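Local structure of D-glycero-D-manno-heptose 1-phosphate kinase (Bacteroides thetaiotaomicron, 3K85) at residues L185-W190 with A245-D250; I240-A245 with G252-I257; E194-M199 with P328-D333. The protein probably uses ATP to phosphorylate a heptose 1-phosphate sugar, as a kinase of the GHMP family. One frame throughout, in Å; residues are numbered along the deposited sequence.

Interaction 1. Residues L185-W190 with A245-D250; sequences LKMKRW and ALLKGD
M187, modelled as selenomethionine, reaches from segment 185-190 to L246 and L247, where helix 230-246 runs out. From CB the chain sets off with CG anti to the carbonyl carbon (chi1 -74°), then bends twice. The first bend brings SE to 3.9 Å from L247 CD2; beyond the second, the methyl CE stops 3.5 Å from L246 O, with L246 CB also nearby. L247 CD2 is shared, since L185 CD1 reaches it at 4.1 Å, and both side chains cross that of L247 at about a right angle. No direct hydrogen bond joins the segments. Instead a water accepts from K188 NZ and donates to L247 O. Farther along, W190 CH2 lies 3.7 Å from G249 CA, where a side chain would run into the indole. G249, with positive phi, is the C-prime residue of a Schellman motif: D250 N bonds A245 O at 3.0 Å, and a weak bond joins G249 N to L246 O. Here L246 packs on L195 of helix 189-197 and on F254 of helix 251-264, while L247 and K248 pack on V182 and V180 in strand 179-185 of the second subunit.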
loop_
_atom_site.group_PDB
_atom_site.type_symbol
_atom_site.label_atom_id
_atom_site.label_comp_id
_atom_site.label_asym_id
_atom_site.label_seq_id
_atom_site.Cartn_x
_atom_site.Cartn_y
_atom_site.Cartn_z
ATOM N N LEU A 185 0.944 1.829 -2.092
ATOM C CA LEU A 185 1.042 0.372 -2.181
ATOM C C LEU A 185 2.288 -0.266 -1.558
ATOM O O LEU A 185 3.408 0.129 -1.874
ATOM C CB LEU A 185 0.975 -0.070 -3.649
ATOM C CG LEU A 185 -0.196 0.351 -4.541
ATOM C CD1 LEU A 185 0.061 -0.175 -5.957
ATOM C CD2 LEU A 185 -1.505 -0.202 -3.998
ATOM N N LYS A 186 2.094 -1.252 -0.680
ATOM C CA LYS A 186 3.227 -1.970 -0.100
ATOM C C LYS A 186 3.694 -2.915 -1.198
ATOM O O LYS A 186 2.914 -3.722 -1.686
ATOM C CB LYS A 186 2.821 -2.837 1.101
ATOM C CG LYS A 186 2.501 -2.104 2.379
ATOM C CD LYS A 186 2.643 -3.021 3.601
ATOM C CE LYS A 186 1.851 -4.312 3.450
ATOM N NZ LYS A 186 1.767 -5.054 4.727
HETATM N N MSE A 187 4.949 -2.829 -1.606
HETATM C CA MSE A 187 5.418 -3.733 -2.643
HETATM C C MSE A 187 6.341 -4.791 -2.057
HETATM O O MSE A 187 7.327 -4.460 -1.403
HETATM C CB MSE A 187 6.143 -2.956 -3.746
HETATM C CG MSE A 187 5.224 -2.153 -4.654
HETATM SE SE MSE A 187 4.035 -3.234 -5.793
HETATM C CE MSE A 187 5.368 -3.970 -6.976
ATOM N N LYS A 188 6.010 -6.061 -2.264
ATOM C CA LYS A 188 6.865 -7.136 -1.773
ATOM C C LYS A 188 8.294 -6.925 -2.306
ATOM O O LYS A 188 8.487 -6.590 -3.469
ATOM C CB LYS A 188 6.313 -8.499 -2.213
ATOM C CG LYS A 188 4.999 -8.856 -1.517
ATOM C CD LYS A 188 4.799 -10.361 -1.387
ATOM C CE LYS A 188 4.510 -11.027 -2.738
ATOM N NZ LYS A 188 3.156 -10.689 -3.284
ATOM N N ARG A 189 9.290 -7.105 -1.450
ATOM C CA ARG A 189 10.674 -6.888 -1.848
ATOM C C ARG A 189 11.116 -7.648 -3.100
ATOM O O ARG A 189 11.848 -7.100 -3.930
ATOM C CB ARG A 189 11.632 -7.226 -0.692
ATOM C CG ARG A 189 13.092 -6.960 -1.047
ATOM C CD ARG A 189 14.051 -7.424 0.029
ATOM N NE ARG A 189 14.013 -8.870 0.222
ATOM C CZ ARG A 189 14.777 -9.524 1.094
ATOM N NH1 ARG A 189 15.639 -8.855 1.854
ATOM N NH2 ARG A 189 14.681 -10.845 1.205
ATOM N N TRP A 190 10.688 -8.896 -3.244
ATOM C CA TRP A 190 11.096 -9.663 -4.405
ATOM C C TRP A 190 10.539 -9.126 -5.720
ATOM O O TRP A 190 11.149 -9.305 -6.771
ATOM C CB TRP A 190 10.723 -11.138 -4.242
ATOM C CG TRP A 190 9.286 -11.457 -4.505
ATOM C CD1 TRP A 190 8.299 -11.599 -3.581
ATOM C CD2 TRP A 190 8.679 -11.707 -5.781
ATOM N NE1 TRP A 190 7.117 -11.926 -4.192
ATOM C CE2 TRP A 190 7.320 -12.000 -5.545
ATOM C CE3 TRP A 190 9.150 -11.712 -7.097
ATOM C CZ2 TRP A 190 6.422 -12.298 -6.583
ATOM C CZ3 TRP A 190 8.255 -12.005 -8.131
ATOM C CH2 TRP A 190 6.910 -12.295 -7.864
ATOM N N ALA A 245 -0.864 -6.159 -12.643
ATOM C CA ALA A 245 0.218 -6.996 -13.146
ATOM C C ALA A 245 1.407 -6.992 -12.183
ATOM O O ALA A 245 1.922 -8.046 -11.821
ATOM C CB ALA A 245 0.665 -6.507 -14.515
ATOM N N LEU A 246 1.836 -5.803 -11.770
ATOM C CA LEU A 246 2.969 -5.672 -10.859
ATOM C C LEU A 246 2.726 -6.145 -9.424
ATOM O O LEU A 246 3.678 -6.497 -8.720
ATOM C CB LEU A 246 3.453 -4.227 -10.820
ATOM C CG LEU A 246 4.188 -3.722 -12.056
ATOM C CD1 LEU A 246 4.708 -2.325 -11.762
ATOM C CD2 LEU A 246 5.344 -4.655 -12.404
ATOM N N LEU A 247 1.473 -6.132 -8.977
ATOM C CA LEU A 247 1.165 -6.587 -7.628
ATOM C C LEU A 247 1.380 -8.094 -7.518
ATOM O O LEU A 247 1.528 -8.632 -6.418
ATOM C CB LEU A 247 -0.281 -6.255 -7.259
ATOM C CG LEU A 247 -0.604 -4.794 -6.950
ATOM C CD1 LEU A 247 -2.074 -4.676 -6.572
ATOM C CD2 LEU A 247 0.289 -4.296 -5.822
ATOM N N LYS A 248 1.384 -8.773 -8.662
ATOM C CA LYS A 248 1.584 -10.219 -8.699
ATOM C C LYS A 248 3.010 -10.569 -9.140
ATOM O O LYS A 248 3.409 -11.731 -9.108
ATOM C CB LYS A 248 0.561 -10.875 -9.642
ATOM C CG LYS A 248 -0.862 -10.939 -9.079
ATOM C CD LYS A 248 -1.782 -11.784 -9.967
ATOM C CE LYS A 248 -3.051 -12.255 -9.231
ATOM N NZ LYS A 248 -3.995 -11.150 -8.873
ATOM N N GLY A 249 3.773 -9.555 -9.543
ATOM C CA GLY A 249 5.142 -9.778 -9.975
ATOM C C GLY A 249 5.242 -10.214 -11.425
ATOM O O GLY A 249 6.291 -10.665 -11.892
ATOM N N ASP A 250 4.144 -10.080 -12.152
ATOM C CA ASP A 250 4.137 -10.469 -13.551
ATOM C C ASP A 250 4.809 -9.401 -14.406
ATOM O O ASP A 250 4.141 -8.575 -15.027
ATOM C CB ASP A 250 2.703 -10.680 -14.026
ATOM C CG ASP A 250 2.635 -11.354 -15.374
ATOM O OD1 ASP A 250 3.489 -11.060 -16.242
ATOM O OD2 ASP A 250 1.715 -12.171 -15.574
HETATM O O HOH W 1 1.716 -8.011 -3.967
#

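Interaction 2. Residues I240-A245 with G252-I257; sequences IDTKLA and GEFARI
I257 and T242 lie at the heart of an antiparallel helical hairpin, helix 230-246 turning back through a short connection into helix 251-264 in the C-terminal part of this GHMP-type chain. The axes of the two short helical segments come within 9.2 Å at 164° between their directions. I257 does much of the joining: CG1 stands anti to the carbonyl carbon (chi1 -60°), and CD1 beyond it comes to 3.5 Å from D241 CB, while CG2 lies 3.7 Å from T242 OG1. The other branch of T242, CG2, meets the F254 ring obliquely, 3.6 Å from CD1. Nearer the connection, A245 CB rests 3.8 Å from E253 CG, a close approach that its small side chain permits.

The outer layer is polar. E253 bends after CG, and its carboxylate is gripped side-on by R256, NH2 reaching OE1 at 2.9 Å and NE reaching OE2 at 3.1 Å; NH2 comes to OE1 from 41° above the carboxylate plane. R256 also bridges to E260 through NH1. An alanine in place of E253 would strip CG from beside A245 and would probably leave R256 with one acidic partner fewer and its guanidinium freer to turn. D241 takes a bond from Q237 through OD1, so its acid is tied within its own helix. Beneath the pair, F254 packs on L14, M304 and V306 of the adjoining strands, and T242 on A15 and L33. The T242 hydroxyl, though beside I257, is satisfied within its own helix, OG1 bonding to the carbonyl oxygen of S238.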
loop_
_atom_site.group_PDB
_atom_site.type_symbol
_atom_site.label_atom_id
_atom_site.label_comp_id
_atom_site.label_asym_id
_atom_site.label_seq_id
_atom_site.Cartn_x
_atom_site.Cartn_y
_atom_site.Cartn_z
ATOM N N ILE A 240 -4.679 0.619 -14.645
ATOM C CA ILE A 240 -5.379 -0.447 -13.940
ATOM C C ILE A 240 -4.728 -1.807 -14.225
ATOM O O ILE A 240 -4.484 -2.584 -13.304
ATOM C CB ILE A 240 -6.866 -0.511 -14.346
ATOM C CG1 ILE A 240 -7.582 0.762 -13.885
ATOM C CG2 ILE A 240 -7.532 -1.745 -13.730
ATOM C CD1 ILE A 240 -9.057 0.819 -14.291
ATOM N N ASP A 241 -4.440 -2.089 -15.495
ATOM C CA ASP A 241 -3.824 -3.367 -15.860
ATOM C C ASP A 241 -2.410 -3.488 -15.303
ATOM O O ASP A 241 -1.987 -4.575 -14.925
ATOM C CB ASP A 241 -3.767 -3.543 -17.383
ATOM C CG ASP A 241 -5.101 -3.257 -18.059
ATOM O OD1 ASP A 241 -6.150 -3.632 -17.494
ATOM O OD2 ASP A 241 -5.097 -2.665 -19.167
ATOM N N THR A 242 -1.682 -2.373 -15.269
ATOM C CA THR A 242 -0.316 -2.382 -14.769
ATOM C C THR A 242 -0.272 -2.627 -13.267
ATOM O O THR A 242 0.563 -3.398 -12.790
ATOM C CB THR A 242 0.426 -1.071 -15.106
ATOM O OG1 THR A 242 0.494 -0.921 -16.528
ATOM C CG2 THR A 242 1.854 -1.107 -14.567
ATOM N N LYS A 243 -1.174 -1.990 -12.527
ATOM C CA LYS A 243 -1.219 -2.180 -11.081
ATOM C C LYS A 243 -1.390 -3.662 -10.792
ATOM O O LYS A 243 -0.584 -4.276 -10.084
ATOM C CB LYS A 243 -2.392 -1.422 -10.458
ATOM C CG LYS A 243 -2.447 -1.563 -8.942
ATOM C CD LYS A 243 -3.686 -0.928 -8.350
ATOM C CE LYS A 243 -4.941 -1.676 -8.760
ATOM N NZ LYS A 243 -6.124 -1.177 -8.011
ATOM N N LEU A 244 -2.443 -4.228 -11.364
ATOM C CA LEU A 244 -2.759 -5.629 -11.175
ATOM C C LEU A 244 -1.652 -6.583 -11.657
ATOM O O LEU A 244 -1.510 -7.688 -11.131
ATOM C CB LEU A 244 -4.089 -5.941 -11.862
ATOM C CG LEU A 244 -4.570 -7.392 -11.825
ATOM C CD1 LEU A 244 -4.623 -7.909 -10.382
ATOM C CD2 LEU A 244 -5.939 -7.474 -12.503
ATOM N N ALA A 245 -0.864 -6.159 -12.643
ATOM C CA ALA A 245 0.218 -6.996 -13.146
ATOM C C ALA A 245 1.407 -6.992 -12.183
ATOM O O ALA A 245 1.922 -8.046 -11.821
ATOM C CB ALA A 245 0.665 -6.507 -14.515
ATOM N N GLY A 252 6.401 -9.866 -17.159
ATOM C CA GLY A 252 6.142 -10.140 -18.560
ATOM C C GLY A 252 4.890 -9.410 -19.013
ATOM O O GLY A 252 4.864 -8.794 -20.085
ATOM N N GLU A 253 3.845 -9.468 -18.188
ATOM C CA GLU A 253 2.601 -8.793 -18.515
ATOM C C GLU A 253 2.844 -7.289 -18.550
ATOM O O GLU A 253 2.240 -6.573 -19.348
ATOM C CB GLU A 253 1.521 -9.124 -17.487
ATOM C CG GLU A 253 0.191 -8.424 -17.745
ATOM C CD GLU A 253 -0.446 -8.806 -19.083
ATOM O OE1 GLU A 253 -1.545 -8.279 -19.388
ATOM O OE2 GLU A 253 0.143 -9.629 -19.824
ATOM N N PHE A 254 3.738 -6.812 -17.688
ATOM C CA PHE A 254 4.047 -5.388 -17.649
ATOM C C PHE A 254 4.706 -5.001 -18.970
ATOM O O PHE A 254 4.430 -3.942 -19.540
ATOM C CB PHE A 254 4.974 -5.068 -16.466
ATOM C CG PHE A 254 5.433 -3.633 -16.419
ATOM C CD1 PHE A 254 4.523 -2.586 -16.563
ATOM C CD2 PHE A 254 6.778 -3.331 -16.232
ATOM C CE1 PHE A 254 4.948 -1.259 -16.521
ATOM C CE2 PHE A 254 7.217 -2.012 -16.187
ATOM C CZ PHE A 254 6.305 -0.972 -16.332
ATOM N N ALA A 255 5.576 -5.872 -19.457
ATOM C CA ALA A 255 6.266 -5.628 -20.717
ATOM C C ALA A 255 5.230 -5.544 -21.848
ATOM O O ALA A 255 5.257 -4.631 -22.673
ATOM C CB ALA A 255 7.279 -6.760 -20.987
ATOM N N ARG A 256 4.310 -6.496 -21.873
ATOM C CA ARG A 256 3.286 -6.501 -22.904
ATOM C C ARG A 256 2.524 -5.172 -22.911
ATOM O O ARG A 256 2.396 -4.525 -23.949
ATOM C CB ARG A 256 2.310 -7.652 -22.671
ATOM C CG ARG A 256 1.385 -7.911 -23.850
ATOM C CD ARG A 256 0.280 -8.908 -23.499
ATOM N NE ARG A 256 -0.663 -8.353 -22.531
ATOM C CZ ARG A 256 -1.326 -7.213 -22.712
ATOM N NH1 ARG A 256 -1.148 -6.507 -23.827
ATOM N NH2 ARG A 256 -2.165 -6.773 -21.783
ATOM N N ILE A 257 2.028 -4.765 -21.744
ATOM C CA ILE A 257 1.270 -3.524 -21.631
ATOM C C ILE A 257 2.073 -2.331 -22.141
ATOM O O ILE A 257 1.533 -1.465 -22.831
ATOM C CB ILE A 257 0.821 -3.277 -20.172
ATOM C CG1 ILE A 257 -0.072 -4.428 -19.713
ATOM C CG2 ILE A 257 0.061 -1.966 -20.064
ATOM C CD1 ILE A 257 -0.460 -4.349 -18.267
#

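Interaction 3. Residues E194-M199 with P328-D333; sequences ELESSM and PFQFID
E196, close to the C-terminal end of helix 189-197, faces Q330 with 6.5 Å between their CA atoms, where residues 328-332 run extended without forming a regular strand. The E196 side chain runs out straight beyond CG and places its carboxylate against the backbone: F331 N donates to OE2 at 2.6 Å, with an N-H...O angle of 156°, and meets that oxygen nearly along its C-O axis. On the way the same side chain slides past F331 in the opposite direction, carboxylate and ring planes 13° apart, and E196 CG comes to 3.3 Å from F331 CD2.

The F331 ring has further neighbours. The L195 side chain crosses that of F331 at about a right angle, CD2 lying 3.5 Å from CE2 and just as near CZ. M199, modelled as selenomethionine, makes a Met-aromatic contact, with SE at the ring edge, 5.3 Å from the F331 centroid. One face is met by F329 CE1, 3.9 Å above the plane and offset toward the rim. F329 in turn has M199 CB in plane at its edge, while the methyl CE of M199 approaches obliquely to 3.5 Å from F329 CZ.

Around this cluster, L12 of strand 4-15 packs on M199, F329 and F331, and I37 of strand 30-37 backs both phenylalanines. Backbone hydrogen bonds of Q330 with N38 and of I332 with T36 tie the segment to the end of strand 30-37 and the residue just past it. The contact therefore sets one short bond to a buried carboxylate beside an aromatic core; with D193 OD1 close to E196 OE1, the two acids would probably repel, and one may hold a proton more readily than usual.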
loop_
_atom_site.group_PDB
_atom_site.type_symbol
_atom_site.label_atom_id
_atom_site.label_comp_id
_atom_site.label_asym_id
_atom_site.label_seq_id
_atom_site.Cartn_x
_atom_site.Cartn_y
_atom_site.Cartn_z
ATOM N N GLU A 194 12.879 -7.923 -8.599
ATOM C CA GLU A 194 12.664 -8.515 -9.914
ATOM C C GLU A 194 12.475 -7.423 -10.951
ATOM O O GLU A 194 13.029 -7.509 -12.044
ATOM C CB GLU A 194 11.430 -9.415 -9.922
ATOM C CG GLU A 194 11.196 -10.119 -11.256
ATOM C CD GLU A 194 12.289 -11.130 -11.597
ATOM O OE1 GLU A 194 13.302 -11.199 -10.864
ATOM O OE2 GLU A 194 12.136 -11.856 -12.606
ATOM N N LEU A 195 11.683 -6.405 -10.610
ATOM C CA LEU A 195 11.428 -5.310 -11.532
ATOM C C LEU A 195 12.704 -4.513 -11.790
ATOM O O LEU A 195 12.976 -4.128 -12.928
ATOM C CB LEU A 195 10.335 -4.379 -10.985
ATOM C CG LEU A 195 9.738 -3.402 -12.010
ATOM C CD1 LEU A 195 8.835 -4.158 -12.987
ATOM C CD2 LEU A 195 8.947 -2.323 -11.301
ATOM N N GLU A 196 13.487 -4.265 -10.741
ATOM C CA GLU A 196 14.725 -3.510 -10.907
ATOM C C GLU A 196 15.726 -4.222 -11.817
ATOM O O GLU A 196 16.402 -3.577 -12.616
ATOM C CB GLU A 196 15.379 -3.216 -9.552
ATOM C CG GLU A 196 14.533 -2.332 -8.645
ATOM C CD GLU A 196 15.199 -2.031 -7.311
ATOM O OE1 GLU A 196 15.740 -2.969 -6.681
ATOM O OE2 GLU A 196 15.168 -0.860 -6.887
ATOM N N SER A 197 15.829 -5.544 -11.718
ATOM C CA SER A 197 16.773 -6.261 -12.580
ATOM C C SER A 197 16.218 -6.456 -14.000
ATOM O O SER A 197 16.929 -6.904 -14.899
ATOM C CB SER A 197 17.142 -7.615 -11.963
ATOM O OG SER A 197 16.002 -8.423 -11.782
ATOM N N SER A 198 14.948 -6.096 -14.183
ATOM C CA SER A 198 14.268 -6.202 -15.467
ATOM C C SER A 198 14.149 -4.840 -16.155
ATOM O O SER A 198 13.496 -4.728 -17.190
ATOM C CB SER A 198 12.856 -6.767 -15.278
ATOM O OG SER A 198 12.869 -8.085 -14.771
HETATM N N MSE A 199 14.770 -3.806 -15.602
HETATM C CA MSE A 199 14.650 -2.485 -16.220
HETATM C C MSE A 199 15.916 -1.703 -16.500
HETATM O O MSE A 199 16.885 -1.737 -15.742
HETATM C CB MSE A 199 13.717 -1.601 -15.398
HETATM C CG MSE A 199 12.256 -1.918 -15.580
HETATM SE SE MSE A 199 11.155 -0.934 -14.333
HETATM C CE MSE A 199 11.859 0.852 -14.643
ATOM N N PRO A 328 21.760 4.195 -14.049
ATOM C CA PRO A 328 21.458 3.162 -13.059
ATOM C C PRO A 328 20.566 3.736 -11.959
ATOM O O PRO A 328 20.751 4.874 -11.517
ATOM C CB PRO A 328 22.840 2.766 -12.555
ATOM C CG PRO A 328 23.587 4.053 -12.629
ATOM C CD PRO A 328 23.181 4.581 -13.982
ATOM N N PHE A 329 19.604 2.941 -11.509
ATOM C CA PHE A 329 18.688 3.415 -10.491
ATOM C C PHE A 329 18.166 2.274 -9.633
ATOM O O PHE A 329 18.357 1.100 -9.934
ATOM C CB PHE A 329 17.487 4.091 -11.161
ATOM C CG PHE A 329 16.506 3.114 -11.737
ATOM C CD1 PHE A 329 15.396 2.712 -11.001
ATOM C CD2 PHE A 329 16.752 2.504 -12.964
ATOM C CE1 PHE A 329 14.552 1.710 -11.476
ATOM C CE2 PHE A 329 15.910 1.492 -13.453
ATOM C CZ PHE A 329 14.812 1.095 -12.707
ATOM N N GLN A 330 17.476 2.659 -8.570
ATOM C CA GLN A 330 16.846 1.728 -7.661
ATOM C C GLN A 330 15.570 2.423 -7.181
ATOM O O GLN A 330 15.530 3.652 -7.055
ATOM C CB GLN A 330 17.764 1.421 -6.476
ATOM C CG GLN A 330 19.021 0.652 -6.856
ATOM C CD GLN A 330 18.700 -0.686 -7.500
ATOM O OE1 GLN A 330 18.026 -1.526 -6.901
ATOM N NE2 GLN A 330 19.179 -0.891 -8.725
ATOM N N PHE A 331 14.525 1.642 -6.949
ATOM C CA PHE A 331 13.270 2.188 -6.462
ATOM C C PHE A 331 13.470 2.548 -5.003
ATOM O O PHE A 331 14.167 1.838 -4.281
ATOM C CB PHE A 331 12.167 1.145 -6.589
ATOM C CG PHE A 331 11.716 0.919 -7.995
ATOM C CD1 PHE A 331 11.023 1.911 -8.682
ATOM C CD2 PHE A 331 11.980 -0.283 -8.633
ATOM C CE1 PHE A 331 10.595 1.709 -9.986
ATOM C CE2 PHE A 331 11.561 -0.501 -9.936
ATOM C CZ PHE A 331 10.865 0.495 -10.616
ATOM N N ILE A 332 12.886 3.655 -4.566
ATOM C CA ILE A 332 13.022 4.052 -3.174
ATOM C C ILE A 332 11.599 4.156 -2.630
ATOM O O ILE A 332 10.723 4.724 -3.282
ATOM C CB ILE A 332 13.808 5.396 -3.053
ATOM C CG1 ILE A 332 14.006 5.761 -1.584
ATOM C CG2 ILE A 332 13.079 6.504 -3.766
ATOM C CD1 ILE A 332 14.849 4.745 -0.808
ATOM N N ASP A 333 11.356 3.594 -1.449
ATOM C CA ASP A 333 10.009 3.600 -0.878
ATOM C C ASP A 333 9.598 4.828 -0.085
ATOM O O ASP A 333 8.417 4.997 0.218
ATOM C CB ASP A 333 9.793 2.374 0.011
ATOM C CG ASP A 333 8.340 2.235 0.457
ATOM O OD1 ASP A 333 7.487 1.905 -0.395
ATOM O OD2 ASP A 333 8.047 2.469 1.654
#

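Helix 189-197 serves both interactions 1 and 3, and helix 230-246 both 1 and 2; L246, L195 and F254 touch one another, so the three contacts meet in one hydrophobic cluster on the same side of the chain's centre. Interaction 3 is the most buried, with aromatic packing around a carboxylate that grips a backbone N-H. Interaction 2 is apolar between its helices but carries its charged pair within helix 251-264, on the outer side. Interactions 1 and 2 are both partly buried; in 1 the apolar patch gives way to a water-mediated link. Both 1 and 2 border the second subunit; from 3, only D333 reaches it, pairing with K186 of the second subunit.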